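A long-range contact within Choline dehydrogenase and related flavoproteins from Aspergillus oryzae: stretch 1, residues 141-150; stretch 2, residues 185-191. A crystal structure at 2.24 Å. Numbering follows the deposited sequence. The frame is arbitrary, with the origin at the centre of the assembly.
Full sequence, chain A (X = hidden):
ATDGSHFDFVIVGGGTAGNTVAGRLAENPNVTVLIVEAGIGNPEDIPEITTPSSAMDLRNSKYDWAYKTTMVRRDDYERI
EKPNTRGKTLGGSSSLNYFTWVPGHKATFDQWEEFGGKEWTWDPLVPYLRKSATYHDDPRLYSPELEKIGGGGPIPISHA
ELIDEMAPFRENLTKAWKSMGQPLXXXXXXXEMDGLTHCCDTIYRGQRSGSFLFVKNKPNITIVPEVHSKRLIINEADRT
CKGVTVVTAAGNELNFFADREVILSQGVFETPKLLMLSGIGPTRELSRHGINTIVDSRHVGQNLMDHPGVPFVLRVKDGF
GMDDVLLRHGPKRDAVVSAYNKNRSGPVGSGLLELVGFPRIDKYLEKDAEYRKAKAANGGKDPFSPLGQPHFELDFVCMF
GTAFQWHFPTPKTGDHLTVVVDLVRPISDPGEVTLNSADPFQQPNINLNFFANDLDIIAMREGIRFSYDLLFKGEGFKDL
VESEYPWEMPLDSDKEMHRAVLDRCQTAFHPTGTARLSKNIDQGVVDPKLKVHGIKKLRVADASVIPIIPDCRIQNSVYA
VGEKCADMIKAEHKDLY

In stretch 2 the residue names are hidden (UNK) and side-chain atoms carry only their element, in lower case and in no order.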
# COMPACT_ATOMS: atom_id res chain seq x y z
N LEU A 141 10.55 -44.71 2.01
CA LEU A 141 10.94 -44.04 3.25
C LEU A 141 9.80 -43.91 4.26
O LEU A 141 10.04 -43.67 5.45
CB LEU A 141 11.46 -42.63 2.94
CG LEU A 141 12.71 -42.53 2.08
CD1 LEU A 141 13.10 -41.07 1.90
CD2 LEU A 141 13.83 -43.31 2.75
N TYR A 142 8.56 -44.07 3.81
CA TYR A 142 7.44 -43.80 4.70
C TYR A 142 6.50 -44.99 4.88
O TYR A 142 6.50 -45.93 4.09
CB TYR A 142 6.69 -42.53 4.25
CG TYR A 142 7.64 -41.34 4.16
CD1 TYR A 142 7.97 -40.59 5.30
CD2 TYR A 142 8.28 -41.03 2.97
CE1 TYR A 142 8.87 -39.53 5.22
CE2 TYR A 142 9.18 -39.97 2.88
CZ TYR A 142 9.47 -39.23 4.01
OH TYR A 142 10.38 -38.20 3.92
N SER A 143 5.71 -44.93 5.94
CA SER A 143 4.79 -46.00 6.28
C SER A 143 3.94 -46.41 5.10
O SER A 143 3.39 -45.56 4.39
CB SER A 143 3.91 -45.60 7.46
OG SER A 143 2.90 -46.56 7.71
N PRO A 144 3.83 -47.72 4.86
CA PRO A 144 2.99 -48.18 3.75
C PRO A 144 1.52 -47.82 3.97
O PRO A 144 0.77 -47.81 3.00
CB PRO A 144 3.21 -49.71 3.74
CG PRO A 144 3.81 -50.05 5.07
CD PRO A 144 4.55 -48.82 5.53
N GLU A 145 1.12 -47.53 5.20
CA GLU A 145 -0.24 -47.07 5.46
C GLU A 145 -0.55 -45.82 4.62
O GLU A 145 -1.65 -45.66 4.13
CB GLU A 145 -0.45 -46.75 6.95
CG GLU A 145 -0.33 -47.96 7.89
CD GLU A 145 -0.68 -47.65 9.35
OE1 GLU A 145 -1.67 -46.92 9.61
OE2 GLU A 145 0.04 -48.14 10.26
N LEU A 146 0.45 -44.95 4.45
CA LEU A 146 0.26 -43.66 3.78
C LEU A 146 -0.09 -43.81 2.30
O LEU A 146 -0.41 -42.82 1.63
CB LEU A 146 1.51 -42.79 3.92
CG LEU A 146 1.53 -41.69 4.98
CD1 LEU A 146 0.46 -41.84 6.06
CD2 LEU A 146 2.92 -41.62 5.60
N GLU A 147 -0.04 -45.03 1.77
CA GLU A 147 -0.38 -45.15 0.36
C GLU A 147 -1.88 -44.96 0.10
O GLU A 147 -2.31 -44.75 -1.04
CB GLU A 147 0.21 -46.41 -0.29
CG GLU A 147 -0.35 -47.74 0.14
CD GLU A 147 0.38 -48.90 -0.53
OE1 GLU A 147 -0.00 -49.27 -1.67
OE2 GLU A 147 1.36 -49.42 0.08
N LYS A 148 -2.66 -44.95 1.18
CA LYS A 148 -4.09 -44.68 1.08
C LYS A 148 -4.41 -43.23 0.68
O LYS A 148 -5.57 -42.90 0.43
CB LYS A 148 -4.77 -44.95 2.41
CG LYS A 148 -4.43 -43.90 3.46
CD LYS A 148 -5.03 -44.27 4.81
CE LYS A 148 -4.20 -43.65 5.94
NZ LYS A 148 -4.31 -44.42 7.21
N ILE A 149 -3.40 -42.36 0.66
CA ILE A 149 -3.69 -40.97 0.32
C ILE A 149 -3.86 -40.75 -1.18
O ILE A 149 -4.41 -39.73 -1.58
CB ILE A 149 -2.73 -39.94 0.96
CG1 ILE A 149 -1.38 -39.91 0.25
CG2 ILE A 149 -2.56 -40.20 2.43
CD1 ILE A 149 -0.51 -38.78 0.78
N GLY A 150 -3.43 -41.72 -1.98
CA GLY A 150 -3.68 -41.70 -3.42
C GLY A 150 -4.73 -42.71 -3.88
O GLY A 150 -4.56 -43.91 -3.73
N UNK A 185 4.92 -35.96 13.38
CA UNK A 185 3.75 -36.65 12.87
C UNK A 185 3.86 -36.88 11.37
O UNK A 185 4.30 -36.00 10.62
c UNK A 185 2.44 -35.88 13.19
c UNK A 185 1.22 -36.74 12.83
c UNK A 185 2.41 -34.53 12.47
c UNK A 185 -0.12 -36.17 13.32
N UNK A 186 3.48 -38.08 10.93
CA UNK A 186 3.56 -38.42 9.51
C UNK A 186 2.19 -38.58 8.86
O UNK A 186 1.97 -38.18 7.71
o UNK A 186 5.83 -37.71 7.80
o UNK A 186 7.49 -37.68 9.22
c UNK A 186 6.44 -38.19 8.78
c UNK A 186 5.90 -39.44 9.49
c UNK A 186 4.42 -39.67 9.28
N UNK A 187 1.26 -39.15 9.61
CA UNK A 187 -0.10 -39.25 9.11
C UNK A 187 -0.95 -38.03 9.44
O UNK A 187 -1.60 -37.97 10.48
n UNK A 187 -3.07 -41.45 9.64
o UNK A 187 -2.52 -39.94 8.05
c UNK A 187 -0.82 -40.50 9.62
c UNK A 187 -2.22 -40.62 9.04
N UNK A 188 -0.98 -37.07 8.53
CA UNK A 188 -1.84 -35.89 8.69
C UNK A 188 -3.01 -35.94 7.69
O UNK A 188 -3.52 -34.90 7.25
c UNK A 188 -0.36 -34.54 7.14
c UNK A 188 0.08 -34.52 9.58
c UNK A 188 0.21 -33.20 6.78
c UNK A 188 -1.02 -34.59 8.52
N UNK A 189 -3.45 -37.14 7.35
CA UNK A 189 -4.43 -37.31 6.28
C UNK A 189 -5.75 -37.90 6.75
O UNK A 189 -6.68 -38.04 5.96
c UNK A 189 -2.50 -37.51 4.72
c UNK A 189 -0.09 -37.39 4.93
o UNK A 189 1.14 -35.71 3.72
c UNK A 189 -0.06 -36.31 4.06
c UNK A 189 -2.45 -36.42 3.86
c UNK A 189 -1.31 -37.98 5.26
c UNK A 189 -3.82 -38.11 5.12
c UNK A 189 -1.24 -35.83 3.52
N UNK A 190 -5.85 -38.20 8.05
CA UNK A 190 -7.09 -38.71 8.62
C UNK A 190 -7.76 -37.78 9.61
O UNK A 190 -8.50 -38.24 10.49
o UNK A 190 -5.69 -41.95 8.45
c UNK A 190 -6.63 -41.16 8.27
c UNK A 190 -6.86 -40.07 9.28
o UNK A 190 -7.39 -41.20 7.27
N UNK A 191 -7.49 -36.48 9.49
CA UNK A 191 -8.17 -35.49 10.31
C UNK A 191 -7.37 -34.94 11.47
O UNK A 191 -7.80 -33.98 12.12

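Position 185 carries four side-chain carbons, forked at the first, with one arm two carbons long. That pattern is isoleucine, Ile-185. Its side chain is out of reach of stretch 1 and takes no part in the contact.

At position 186 three carbons follow one another and the third bears two oxygens. One of these oxygens lies 4.4 Å from Tyr-142 CD1, oblique to the ring. A carboxylate on a three-carbon chain is glutamate, Glu-186. Both its oxygens are hydrogen-bonded elsewhere in the structure, so the carboxylate can sit beside an aromatic ring without wanting for partners. Its CB is 4.4 Å from Leu-146 CD2, an approach that the aliphatic part of the chain suits.

Position 187 has two carbons, the second carrying one oxygen and one nitrogen, and its CB lies 4.0 Å from Leu-146 CD1. A short amide is asparagine, Asn-187. The amide can accept and donate at once, and OD1 takes a hydrogen bond from the backbone N of residue 189 at 3.0 Å, which ties the loop to itself.

Position 188 again shows four carbons forked at the first, one arm being two carbons long: Ile-188. Its CA-to-CB bond points away from stretch 1, and this apolar side chain is buried without touching it.

Position 189 has one carbon leading to a six-carbon ring that bears an oxygen, and Ile-149 CD1 lies over one face of that ring, 4.1 Å from its centroid and 13° off the normal. This is tyrosine, Tyr-189. The approach over the face is a CH-pi contact, while Ile-149 CG2 reaches Tyr-189 CG at 3.5 Å. Leu-146 CD1 is 4.3 Å from Tyr-189 CD2. A broad, flat ring can meet both aliphatic chains.

Position 190 has two carbons, the second with two oxygens, one of them 3.1 Å from Lys-148 NZ. This is aspartate, Asp-190. Its OD2 forms a hydrogen-bonded salt bridge with Lys-148 NZ and also accepts from Asn-187 ND2 at 2.9 Å. A carboxylate is negatively charged and can accept more than one hydrogen bond, so one oxygen can pair with the lysine ammonium and take the amide hydrogen as well.

Position 191 has no side-chain atoms and is Gly-191. At phi 102° and psi -10°, a CB would be jammed against the preceding carbonyl oxygen, so the backbone itself calls for glycine.

The contact thus joins a 3-10 segment, residues 144-149, to a loop without regular structure. Leu-146 and Ile-149 pack on Tyr-189 to form its apolar part, and the more exposed Lys-148 adds a charged link to Asp-190, whose carboxylate Asn-187 helps to hold.

Stretch 2, residues 185-191: IENIYDG
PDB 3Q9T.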